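Local coordinates for protein uracil-DNA glycosylase (Sulfolobus tokodaii str. 7, PDB 4ZBY) that belongs to the uracil-DNA glycosylase superfamily, carrying an iron/sulfur cluster and, in this crystal, a bound uracil, at residues 5-8 against 9-13; 61-64 against 65-69; 71-75 against 76-80; 136-140 against 141-145. One frame throughout, in Å; residues are numbered along the deposited sequence. Where two conformers were deposited one is given.

Contact 1 (5-8 against 9-13)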
loop_
_atom_site.group_PDB
_atom_site.type_symbol
_atom_site.label_atom_id
_atom_site.label_comp_id
_atom_site.label_asym_id
_atom_site.label_seq_id
_atom_site.Cartn_x
_atom_site.Cartn_y
_atom_site.Cartn_z
ATOM N N GLU A 5 1.434 -4.543 -16.499
ATOM C CA GLU A 5 0.762 -3.877 -17.599
ATOM C C GLU A 5 -0.657 -4.384 -17.789
ATOM O O GLU A 5 -1.568 -3.591 -18.016
ATOM C CB GLU A 5 1.564 -4.064 -18.898
ATOM C CG GLU A 5 2.920 -3.352 -18.887
ATOM C CD GLU A 5 4.111 -4.268 -18.540
ATOM O OE1 GLU A 5 4.005 -5.084 -17.594
ATOM O OE2 GLU A 5 5.166 -4.165 -19.222
ATOM N N LYS A 6 -0.836 -5.698 -17.703
ATOM C CA LYS A 6 -2.143 -6.317 -17.896
ATOM C C LYS A 6 -3.071 -5.914 -16.761
ATOM O O LYS A 6 -4.232 -5.557 -16.972
ATOM C CB LYS A 6 -2.004 -7.840 -17.966
ATOM C CG LYS A 6 -3.281 -8.634 -18.179
ATOM C CD LYS A 6 -2.933 -10.127 -18.199
ATOM C CE LYS A 6 -4.090 -11.020 -18.606
ATOM N NZ LYS A 6 -3.608 -12.412 -18.885
ATOM N N ILE A 7 -2.539 -5.976 -15.553
ATOM C CA ILE A 7 -3.305 -5.581 -14.375
ATOM C C ILE A 7 -3.749 -4.121 -14.485
ATOM O O ILE A 7 -4.920 -3.780 -14.207
ATOM C CB ILE A 7 -2.471 -5.808 -13.111
ATOM C CG1 ILE A 7 -2.159 -7.295 -12.955
ATOM C CG2 ILE A 7 -3.209 -5.213 -11.880
ATOM C CD1 ILE A 7 -1.040 -7.565 -11.961
ATOM N N LYS A 8 -2.833 -3.247 -14.889
ATOM C CA LYS A 8 -3.168 -1.836 -15.061
ATOM C C LYS A 8 -4.330 -1.631 -16.047
ATOM O O LYS A 8 -5.280 -0.877 -15.771
ATOM C CB LYS A 8 -1.934 -1.044 -15.521
ATOM C CG LYS A 8 -2.242 0.391 -15.895
ATOM C CD LYS A 8 -1.052 1.294 -15.637
ATOM C CE LYS A 8 -1.142 2.580 -16.453
ATOM N NZ LYS A 8 -0.071 3.546 -16.031
ATOM N N GLU A 9 -4.274 -2.312 -17.190
ATOM C CA GLU A 9 -5.334 -2.218 -18.181
ATOM C C GLU A 9 -6.675 -2.673 -17.650
ATOM O O GLU A 9 -7.701 -2.049 -17.917
ATOM C CB GLU A 9 -4.976 -3.046 -19.402
ATOM C CG GLU A 9 -3.846 -2.422 -20.170
ATOM C CD GLU A 9 -4.095 -0.942 -20.409
ATOM O OE1 GLU A 9 -5.043 -0.617 -21.168
ATOM O OE2 GLU A 9 -3.365 -0.110 -19.815
ATOM N N GLU A 10 -6.657 -3.774 -16.906
ATOM C CA GLU A 10 -7.880 -4.340 -16.351
ATOM C C GLU A 10 -8.485 -3.404 -15.334
ATOM O O GLU A 10 -9.693 -3.203 -15.347
ATOM C CB GLU A 10 -7.609 -5.693 -15.700
ATOM C CG GLU A 10 -7.224 -6.775 -16.703
ATOM C CD GLU A 10 -7.059 -8.124 -16.047
ATOM O OE1 GLU A 10 -7.648 -8.322 -14.962
ATOM O OE2 GLU A 10 -6.337 -8.991 -16.618
ATOM N N VAL A 11 -7.649 -2.857 -14.452
ATOM C CA VAL A 11 -8.138 -1.954 -13.400
ATOM C C VAL A 11 -8.762 -0.699 -14.018
ATOM O O VAL A 11 -9.832 -0.261 -13.604
ATOM C CB VAL A 11 -7.021 -1.560 -12.439
ATOM C CG1 VAL A 11 -7.418 -0.319 -11.589
ATOM C CG2 VAL A 11 -6.677 -2.742 -11.527
ATOM N N ILE A 12 -8.102 -0.141 -15.028
ATOM C CA ILE A 12 -8.563 1.116 -15.614
ATOM C C ILE A 12 -9.961 0.993 -16.214
ATOM O O ILE A 12 -10.740 1.963 -16.208
ATOM C CB ILE A 12 -7.556 1.603 -16.651
ATOM C CG1 ILE A 12 -6.369 2.256 -15.914
ATOM C CG2 ILE A 12 -8.202 2.558 -17.650
ATOM C CD1 ILE A 12 -5.209 2.575 -16.844
ATOM N N SER A 13 -10.312 -0.200 -16.680
ATOM C CA SER A 13 -11.662 -0.414 -17.220
ATOM C C SER A 13 -12.550 -1.299 -16.368
ATOM O O SER A 13 -13.609 -1.738 -16.836
ATOM C CB SER A 13 -11.580 -1.028 -18.611
ATOM O OG SER A 13 -11.003 -0.115 -19.516
HETATM O O HOH W 1 -0.950 -1.253 -19.291
#
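The carbonyl oxygen Glu5 O is gripped twice: Glu9 N donates to it at 3.1 Å, and a water donates to it as well, Glu5 O lying 2.7 Å from the water oxygen. That same water gives its other hydrogen to Glu9 OE2, closing a small ring between the backbone at Glu5 and the carboxylate four residues on. Chi1 of Glu9 (-70°) sets Glu9 CG 3.3 Å from Glu5 O, and the bend at chi2 (-49°) then turns the carboxylate to the water. On another flank of the turn Glu10 keeps its chain extended, and its OE2 approaches Lys6 along the aliphatic stem, 3.5 Å from Lys6 CG. The two charged ends do not meet, Lys6 NZ standing 4.9 Å from Glu10 OE2; the ammonium instead bonds to Met1 O, while Glu10 forms a salt bridge with Arg108.

All this happens on helix 4-12, a worked case of i to i+4 pairing. Val11 N to Ile7 O is the shortest rung at 2.9 Å. Glu10 N and Ile12 N repeat the pattern to Lys6 O and Lys8 O. Between the side chains, Ile7 CG2 and Val11 CG2 pack at 4.3 Å on the buried face, where Ile7 touches Arg108 and Ile112 of helix 96-113 and Val11 also touches the iron/sulfur cluster. On the exposed face Lys8 and Ile12 run side by side, pointing the same way, with Ile12 CD1 3.8 Å from Lys8 CG.

Contact 2 (61-64 against 65-69)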
loop_
_atom_site.group_PDB
_atom_site.type_symbol
_atom_site.label_atom_id
_atom_site.label_comp_id
_atom_site.label_asym_id
_atom_site.label_seq_id
_atom_site.Cartn_x
_atom_site.Cartn_y
_atom_site.Cartn_z
ATOM N N LYS A 61 1.628 13.423 -0.297
ATOM C CA LYS A 61 2.804 14.291 -0.311
ATOM C C LYS A 61 3.671 14.021 0.923
ATOM O O LYS A 61 4.905 14.036 0.839
ATOM C CB LYS A 61 2.395 15.759 -0.392
ATOM C CG LYS A 61 1.742 16.100 -1.754
ATOM C CD LYS A 61 1.093 17.480 -1.765
ATOM C CE LYS A 61 0.353 17.729 -3.078
ATOM N NZ LYS A 61 -0.153 19.137 -3.147
ATOM N N LEU A 62 3.029 13.728 2.049
ATOM C CA LEU A 62 3.774 13.381 3.261
ATOM C C LEU A 62 4.472 12.041 3.052
ATOM O O LEU A 62 5.636 11.877 3.414
ATOM C CB LEU A 62 2.860 13.330 4.472
ATOM C CG LEU A 62 3.504 12.868 5.777
ATOM C CD1 LEU A 62 4.759 13.659 6.072
ATOM C CD2 LEU A 62 2.486 13.066 6.880
ATOM N N LEU A 63 3.757 11.080 2.473
ATOM C CA LEU A 63 4.362 9.797 2.174
ATOM C C LEU A 63 5.589 9.976 1.283
ATOM O O LEU A 63 6.647 9.430 1.573
ATOM C CB LEU A 63 3.367 8.856 1.494
ATOM C CG LEU A 63 3.965 7.520 1.055
ATOM C CD1 LEU A 63 4.443 6.694 2.245
ATOM C CD2 LEU A 63 2.979 6.700 0.256
ATOM N N THR A 64 5.450 10.746 0.204
ATOM C CA THR A 64 6.581 10.972 -0.678
ATOM C C THR A 64 7.779 11.577 0.056
ATOM O O THR A 64 8.934 11.154 -0.141
ATOM C CB THR A 64 6.149 11.878 -1.856
ATOM O OG1 THR A 64 5.052 11.248 -2.507
ATOM C CG2 THR A 64 7.298 12.058 -2.831
ATOM N N GLN A 65 7.510 12.528 0.943
ATOM C CA GLN A 65 8.567 13.179 1.699
ATOM C C GLN A 65 9.283 12.177 2.603
ATOM O O GLN A 65 10.505 12.195 2.686
ATOM C CB GLN A 65 8.021 14.351 2.526
ATOM C CG GLN A 65 9.097 15.062 3.333
ATOM C CD GLN A 65 8.540 16.171 4.213
ATOM O OE1 GLN A 65 7.323 16.346 4.326
ATOM N NE2 GLN A 65 9.429 16.922 4.842
ATOM N N MET A 66 8.539 11.283 3.260
ATOM C CA MET A 66 9.185 10.292 4.122
ATOM C C MET A 66 9.995 9.302 3.305
ATOM O O MET A 66 11.093 8.906 3.694
ATOM C CB MET A 66 8.165 9.542 4.978
ATOM C CG MET A 66 7.456 10.438 5.921
ATOM S SD MET A 66 6.594 9.491 7.181
ATOM C CE MET A 66 5.889 10.844 8.115
ATOM N N ILE A 67 9.444 8.876 2.180
ATOM C CA ILE A 67 10.175 7.962 1.333
ATOM C C ILE A 67 11.497 8.603 0.891
ATOM O O ILE A 67 12.548 7.955 0.924
ATOM C CB ILE A 67 9.343 7.536 0.118
ATOM C CG1 ILE A 67 8.191 6.635 0.600
ATOM C CG2 ILE A 67 10.205 6.748 -0.871
ATOM C CD1 ILE A 67 7.201 6.332 -0.492
ATOM N N LYS A 68 11.448 9.879 0.517
ATOM C CA LYS A 68 12.645 10.572 0.070
ATOM C C LYS A 68 13.618 10.867 1.201
ATOM O O LYS A 68 14.797 10.534 1.102
ATOM C CB LYS A 68 12.264 11.880 -0.641
ATOM C CG LYS A 68 13.468 12.735 -0.994
ATOM C CD LYS A 68 14.358 12.022 -1.982
ATOM C CE LYS A 68 15.446 12.961 -2.481
ATOM N NZ LYS A 68 16.245 12.321 -3.563
ATOM N N GLU A 69 13.140 11.484 2.282
ATOM C CA GLU A 69 14.044 11.983 3.307
ATOM C C GLU A 69 14.519 10.905 4.268
ATOM O O GLU A 69 15.641 10.973 4.762
ATOM C CB GLU A 69 13.370 13.107 4.092
ATOM C CG GLU A 69 13.004 14.271 3.207
ATOM C CD GLU A 69 12.492 15.445 3.994
ATOM O OE1 GLU A 69 12.338 15.309 5.226
ATOM O OE2 GLU A 69 12.243 16.501 3.377
#
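Leu63 and Ile67 provide the clearer apolar pair of this helical stretch: Leu63 CG meets Ile67 CD1 at 3.8 Å, the two side chains crossing at a slant. Leu63 swings its CG anti to the backbone N (chi1 176°), which tips the branch toward the next turn although its CB points away from it. Leu62 does likewise, and its CD1 comes within 3.7 Å of Met66 CE; Met66 was modelled in two conformers, so this second contact is tentative. Gln65 OE1 passes Leu62 CD1 at 4.1 Å, a loose contact of an amide oxygen with a methyl group.

The backbone bonds are the regular i to i+4 rungs of helix 58-71. Ile67 N to Leu63 O measures 2.9 Å with an N-H...O angle of 168°, and Lys68 N to Thr64 O is equally short; toward 67-69 the helix widens into a pi-type turn.

Polar side chains keep to other flanks. Gln65 NE2 reaches one turn forward and shares weak bonds between Glu69 OE1 (3.3 Å) and Glu69 OE2 (3.2 Å). Thr64 OG1, by contrast, is engaged by Gly60 O and Arg75 NH1.

Leu62, Leu63 and Met66 all reach helix 172-190 or adjoining loops, touching Arg175, Phe182 and Leu178. The chemistry is thus that of an amphipathic helix: hydrocarbon branches four residues apart pair up on the buried side, while the Gln65 amide and the Glu69 carboxylate are joined more weakly toward the solvent, Gln65 also touching Arg175.

Contact 3 (71-75 against 76-80)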
loop_
_atom_site.group_PDB
_atom_site.type_symbol
_atom_site.label_atom_id
_atom_site.label_comp_id
_atom_site.label_asym_id
_atom_site.label_seq_id
_atom_site.Cartn_x
_atom_site.Cartn_y
_atom_site.Cartn_z
ATOM N N LEU A 71 13.871 7.175 3.778
ATOM C CA LEU A 71 14.338 5.967 3.088
ATOM C C LEU A 71 15.403 6.251 2.044
ATOM O O LEU A 71 16.169 5.359 1.651
ATOM C CB LEU A 71 13.179 5.236 2.404
ATOM C CG LEU A 71 11.980 4.861 3.285
ATOM C CD1 LEU A 71 11.044 4.009 2.436
ATOM C CD2 LEU A 71 12.391 4.126 4.552
ATOM N N GLY A 72 15.447 7.487 1.570
ATOM C CA GLY A 72 16.413 7.867 0.563
ATOM C C GLY A 72 16.029 7.382 -0.820
ATOM O O GLY A 72 16.904 7.027 -1.608
ATOM N N LEU A 73 14.726 7.345 -1.108
ATOM C CA LEU A 73 14.240 6.835 -2.401
ATOM C C LEU A 73 13.285 7.789 -3.107
ATOM O O LEU A 73 12.547 8.532 -2.464
ATOM C CB LEU A 73 13.532 5.499 -2.222
ATOM C CG LEU A 73 14.363 4.335 -1.669
ATOM C CD1 LEU A 73 13.420 3.271 -1.182
ATOM C CD2 LEU A 73 15.315 3.790 -2.729
ATOM N N GLU A 74 13.305 7.756 -4.444
ATOM C CA GLU A 74 12.304 8.442 -5.241
ATOM C C GLU A 74 11.097 7.534 -5.426
ATOM O O GLU A 74 11.199 6.304 -5.310
ATOM C CB GLU A 74 12.858 8.837 -6.620
ATOM C CG GLU A 74 14.086 9.705 -6.594
ATOM C CD GLU A 74 13.931 10.929 -5.719
ATOM O OE1 GLU A 74 12.889 11.610 -5.796
ATOM O OE2 GLU A 74 14.868 11.207 -4.941
ATOM N N ARG A 75 9.937 8.110 -5.731
ATOM C CA ARG A 75 8.773 7.252 -5.969
ATOM C C ARG A 75 9.005 6.255 -7.102
ATOM O O ARG A 75 8.494 5.140 -7.064
ATOM C CB ARG A 75 7.529 8.091 -6.301
ATOM C CG ARG A 75 7.023 8.943 -5.169
ATOM C CD ARG A 75 5.997 9.951 -5.699
ATOM N NE ARG A 75 4.845 9.322 -6.357
ATOM C CZ ARG A 75 3.667 9.100 -5.769
ATOM N NH1 ARG A 75 3.471 9.447 -4.506
ATOM N NH2 ARG A 75 2.678 8.530 -6.451
ATOM N N ASP A 76 9.756 6.647 -8.126
ATOM C CA ASP A 76 9.971 5.738 -9.236
ATOM C C ASP A 76 10.864 4.547 -8.876
ATOM O O ASP A 76 11.022 3.624 -9.689
ATOM C CB ASP A 76 10.564 6.498 -10.435
ATOM C CG ASP A 76 9.568 7.485 -11.030
ATOM O OD1 ASP A 76 8.365 7.166 -11.016
ATOM O OD2 ASP A 76 9.985 8.576 -11.488
ATOM N N GLN A 77 11.413 4.530 -7.658
ATOM C CA GLN A 77 12.238 3.396 -7.252
ATOM C C GLN A 77 11.466 2.416 -6.390
ATOM O O GLN A 77 11.987 1.363 -6.062
ATOM C CB GLN A 77 13.480 3.846 -6.477
ATOM C CG GLN A 77 14.455 4.720 -7.252
ATOM C CD GLN A 77 15.558 5.289 -6.393
ATOM O OE1 GLN A 77 15.330 6.166 -5.579
ATOM N NE2 GLN A 77 16.779 4.804 -6.591
ATOM N N VAL A 78 10.229 2.761 -6.035
ATOM C CA VAL A 78 9.402 1.865 -5.204
ATOM C C VAL A 78 8.122 1.553 -5.957
ATOM O O VAL A 78 7.960 2.012 -7.107
ATOM C CB VAL A 78 9.087 2.490 -3.852
ATOM C CG1 VAL A 78 10.411 2.738 -3.114
ATOM C CG2 VAL A 78 8.307 3.805 -4.015
ATOM N N PHE A 79 7.239 0.741 -5.377
ATOM C CA PHE A 79 5.936 0.531 -5.988
ATOM C C PHE A 79 4.872 0.895 -4.984
ATOM O O PHE A 79 4.973 0.525 -3.810
ATOM C CB PHE A 79 5.747 -0.918 -6.472
ATOM C CG PHE A 79 4.544 -1.088 -7.365
ATOM C CD1 PHE A 79 3.311 -1.386 -6.825
ATOM C CD2 PHE A 79 4.656 -0.918 -8.751
ATOM C CE1 PHE A 79 2.179 -1.534 -7.649
ATOM C CE2 PHE A 79 3.547 -1.049 -9.583
ATOM C CZ PHE A 79 2.302 -1.346 -9.015
ATOM N N ILE A 80 3.869 1.651 -5.434
ATOM C CA ILE A 80 2.855 2.187 -4.517
ATOM C C ILE A 80 1.461 1.881 -5.037
ATOM O O ILE A 80 1.159 2.173 -6.195
ATOM C CB ILE A 80 2.991 3.719 -4.370
ATOM C CG1 ILE A 80 4.364 4.088 -3.788
ATOM C CG2 ILE A 80 1.846 4.256 -3.496
ATOM C CD1 ILE A 80 4.641 5.629 -3.830
#
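The guanidinium of Arg75 carries Ile80 CD1 over one face, the methyl 4.0 Å above the plane and over its centre, and the two side chains cross at about a right angle. The bend at chi3 (59°) brings the flat group round to that position. Its nitrogens are engaged as well: NH2 pairs with Glu30 and Pro54 O, and NH1 bonds to Phe55 O and Thr64 OG1, which together fix the rotation of the group.

The amide of Gln77 is the second flat group, and its OE1 takes Glu74 N at 2.8 Å. This bond lies in the carbonyl plane on a lone pair and is almost straight, with an N-H...O angle of 173°. The same oxygen rests 3.4 Å from Leu73 CA, and the extended glutamine chain spans the turn back to Glu74. In return Gln77 N donates to Glu74 O at 3.0 Å, and Val78 N donates to Arg75 O at 3.1 Å. Beside these bonds Leu73 CD1 packs against Val78 CG1 at 3.6 Å.

The successive i to i+3 bonds are those of a 3-10 turn. It lies in the connection from helix 58-71 to strand 79-82, the closing half of a beta-alpha-beta crossover from the parallel strand 37-41, and Arg75, bonded to the carbonyls of Pro54 and Phe55, stands in the second shell of the uracil pocket.

Contact 4 (136-140 against 141-145)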
loop_
_atom_site.group_PDB
_atom_site.type_symbol
_atom_site.label_atom_id
_atom_site.label_comp_id
_atom_site.label_asym_id
_atom_site.label_seq_id
_atom_site.Cartn_x
_atom_site.Cartn_y
_atom_site.Cartn_z
ATOM N N ASN A 136 -2.067 -13.245 12.900
ATOM C CA ASN A 136 -3.183 -12.716 13.678
ATOM C C ASN A 136 -3.246 -11.180 13.673
ATOM O O ASN A 136 -2.252 -10.492 13.948
ATOM C CB ASN A 136 -3.104 -13.227 15.114
ATOM C CG ASN A 136 -4.277 -12.772 15.934
ATOM O OD1 ASN A 136 -5.411 -13.142 15.649
ATOM N ND2 ASN A 136 -4.019 -11.939 16.935
ATOM N N PHE A 137 -4.419 -10.637 13.347
ATOM C CA PHE A 137 -4.589 -9.196 13.372
ATOM C C PHE A 137 -5.521 -8.791 14.505
ATOM O O PHE A 137 -6.676 -9.206 14.546
ATOM C CB PHE A 137 -5.127 -8.688 12.034
ATOM C CG PHE A 137 -5.322 -7.188 11.983
ATOM C CD1 PHE A 137 -4.277 -6.358 11.667
ATOM C CD2 PHE A 137 -6.554 -6.617 12.305
ATOM C CE1 PHE A 137 -4.440 -4.994 11.639
ATOM C CE2 PHE A 137 -6.726 -5.261 12.275
ATOM C CZ PHE A 137 -5.668 -4.435 11.925
ATOM N N SER A 138 -4.985 -7.988 15.420
ATOM C CA SER A 138 -5.726 -7.431 16.543
ATOM C C SER A 138 -6.194 -6.021 16.191
ATOM O O SER A 138 -7.366 -5.799 15.923
ATOM C CB SER A 138 -4.858 -7.421 17.798
ATOM O OG SER A 138 -3.581 -6.881 17.501
ATOM N N SER A 139 -5.266 -5.070 16.161
ATOM C CA SER A 139 -5.566 -3.714 15.714
ATOM C C SER A 139 -4.305 -3.131 15.097
ATOM O O SER A 139 -3.223 -3.629 15.354
ATOM C CB SER A 139 -6.053 -2.849 16.876
ATOM O OG SER A 139 -4.996 -2.597 17.785
ATOM N N ILE A 140 -4.425 -2.084 14.289
ATOM C CA ILE A 140 -3.219 -1.479 13.757
ATOM C C ILE A 140 -2.339 -0.927 14.890
ATOM O O ILE A 140 -1.122 -0.996 14.797
ATOM C CB ILE A 140 -3.547 -0.367 12.715
ATOM C CG1 ILE A 140 -2.277 0.063 11.967
ATOM C CG2 ILE A 140 -4.276 0.815 13.357
ATOM C CD1 ILE A 140 -1.618 -1.083 11.193
ATOM N N THR A 141 -2.938 -0.423 15.960
ATOM C CA THR A 141 -2.158 0.142 17.060
ATOM C C THR A 141 -1.274 -0.942 17.668
ATOM O O THR A 141 -0.093 -0.718 17.998
ATOM C CB THR A 141 -3.070 0.767 18.135
ATOM O OG1 THR A 141 -3.765 1.887 17.572
ATOM C CG2 THR A 141 -2.264 1.252 19.322
ATOM N N LYS A 142 -1.826 -2.143 17.759
ATOM C CA LYS A 142 -1.146 -3.223 18.478
ATOM C C LYS A 142 -0.098 -3.910 17.616
ATOM O O LYS A 142 0.831 -4.542 18.145
ATOM C CB LYS A 142 -2.160 -4.250 18.968
ATOM C CG LYS A 142 -2.866 -3.820 20.236
ATOM C CD LYS A 142 -3.981 -4.775 20.604
ATOM C CE LYS A 142 -4.635 -4.358 21.900
ATOM N NZ LYS A 142 -5.691 -5.309 22.291
ATOM N N VAL A 143 -0.235 -3.800 16.299
ATOM C CA VAL A 143 0.641 -4.573 15.434
ATOM C C VAL A 143 1.650 -3.735 14.669
ATOM O O VAL A 143 2.596 -4.288 14.123
ATOM C CB VAL A 143 -0.154 -5.434 14.415
ATOM C CG1 VAL A 143 -1.238 -6.269 15.125
ATOM C CG2 VAL A 143 -0.719 -4.574 13.255
ATOM N N ARG A 144 1.463 -2.417 14.608
ATOM C CA ARG A 144 2.404 -1.589 13.841
ATOM C C ARG A 144 3.773 -1.516 14.505
ATOM O O ARG A 144 3.924 -1.803 15.727
ATOM C CB ARG A 144 1.855 -0.167 13.648
ATOM C CG ARG A 144 1.617 0.597 14.972
ATOM C CD ARG A 144 2.235 2.008 14.928
ATOM N NE ARG A 144 3.694 1.977 14.997
ATOM C CZ ARG A 144 4.398 1.942 16.123
ATOM N NH1 ARG A 144 3.789 1.900 17.305
ATOM N NH2 ARG A 144 5.726 1.922 16.076
ATOM N N GLY A 145 4.768 -1.161 13.684
ATOM C CA GLY A 145 6.076 -0.760 14.164
ATOM C C GLY A 145 7.051 -1.909 14.324
ATOM O O GLY A 145 8.110 -1.761 14.930
#
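Ser139 caps the short helix 140-143: its OG accepts from Lys142 N at 3.2 Å, the N-cap bond in its classical form. The torsion that sets OG between the backbone N and the carbonyl carbon (chi1 69°) turns the hydroxyl over the first turn.

Backbone bonds here are mostly poor. Ser139 O takes weak bonds from Lys142 N and Val143 N, and Val143 N also leans weakly on Ile140 O; Arg144 N to Ile140 O, at 3.0 Å and 144°, is sounder. Such sharing fits a helix of barely one turn.

Val143 gathers the apolar contacts. Its CG2 meets Phe137 CE1 at 4.1 Å, approaching the ring obliquely, and Ile140 CD1 at 4.2 Å; both partners cross Val143 at about a right angle. Thr126 of helix 123-133 touches all three, which seats the turn on that helix. Beyond it, Arg144 leads off to a salt bridge with Asp181 of helix 172-190.

A final class is polar against hydrocarbon. Ser138 OG rests against both Lys142 and Val143, 3.3 Å from Lys142 CB and 3.4 Å from Val143 CG1.

In the fold
Taken in chain order, the four contacts are spread over the alpha/beta fold. Contact 1, on helix 4-12 by the iron/sulfur cluster, and contact 4, on helix 140-143, lie on opposite sides of the chain's centre, their own centres about 32 Å apart. Contacts 2 and 3 are neighbours, with centres about 9 Å apart: helix 58-71 runs through the loop into strand 79-82 of the mixed sheet, and Ile67 CD1 packs on Ile80 CD1 at 4.3 Å. Contact 4 stands about 11 Å from contact 2 at the nearest atoms. Helix 172-190 links these two regions, since both touch it. Contacts 2 and 3 thus form one continuous helix-to-strand unit, with contacts 1 and 4 as separate local elements.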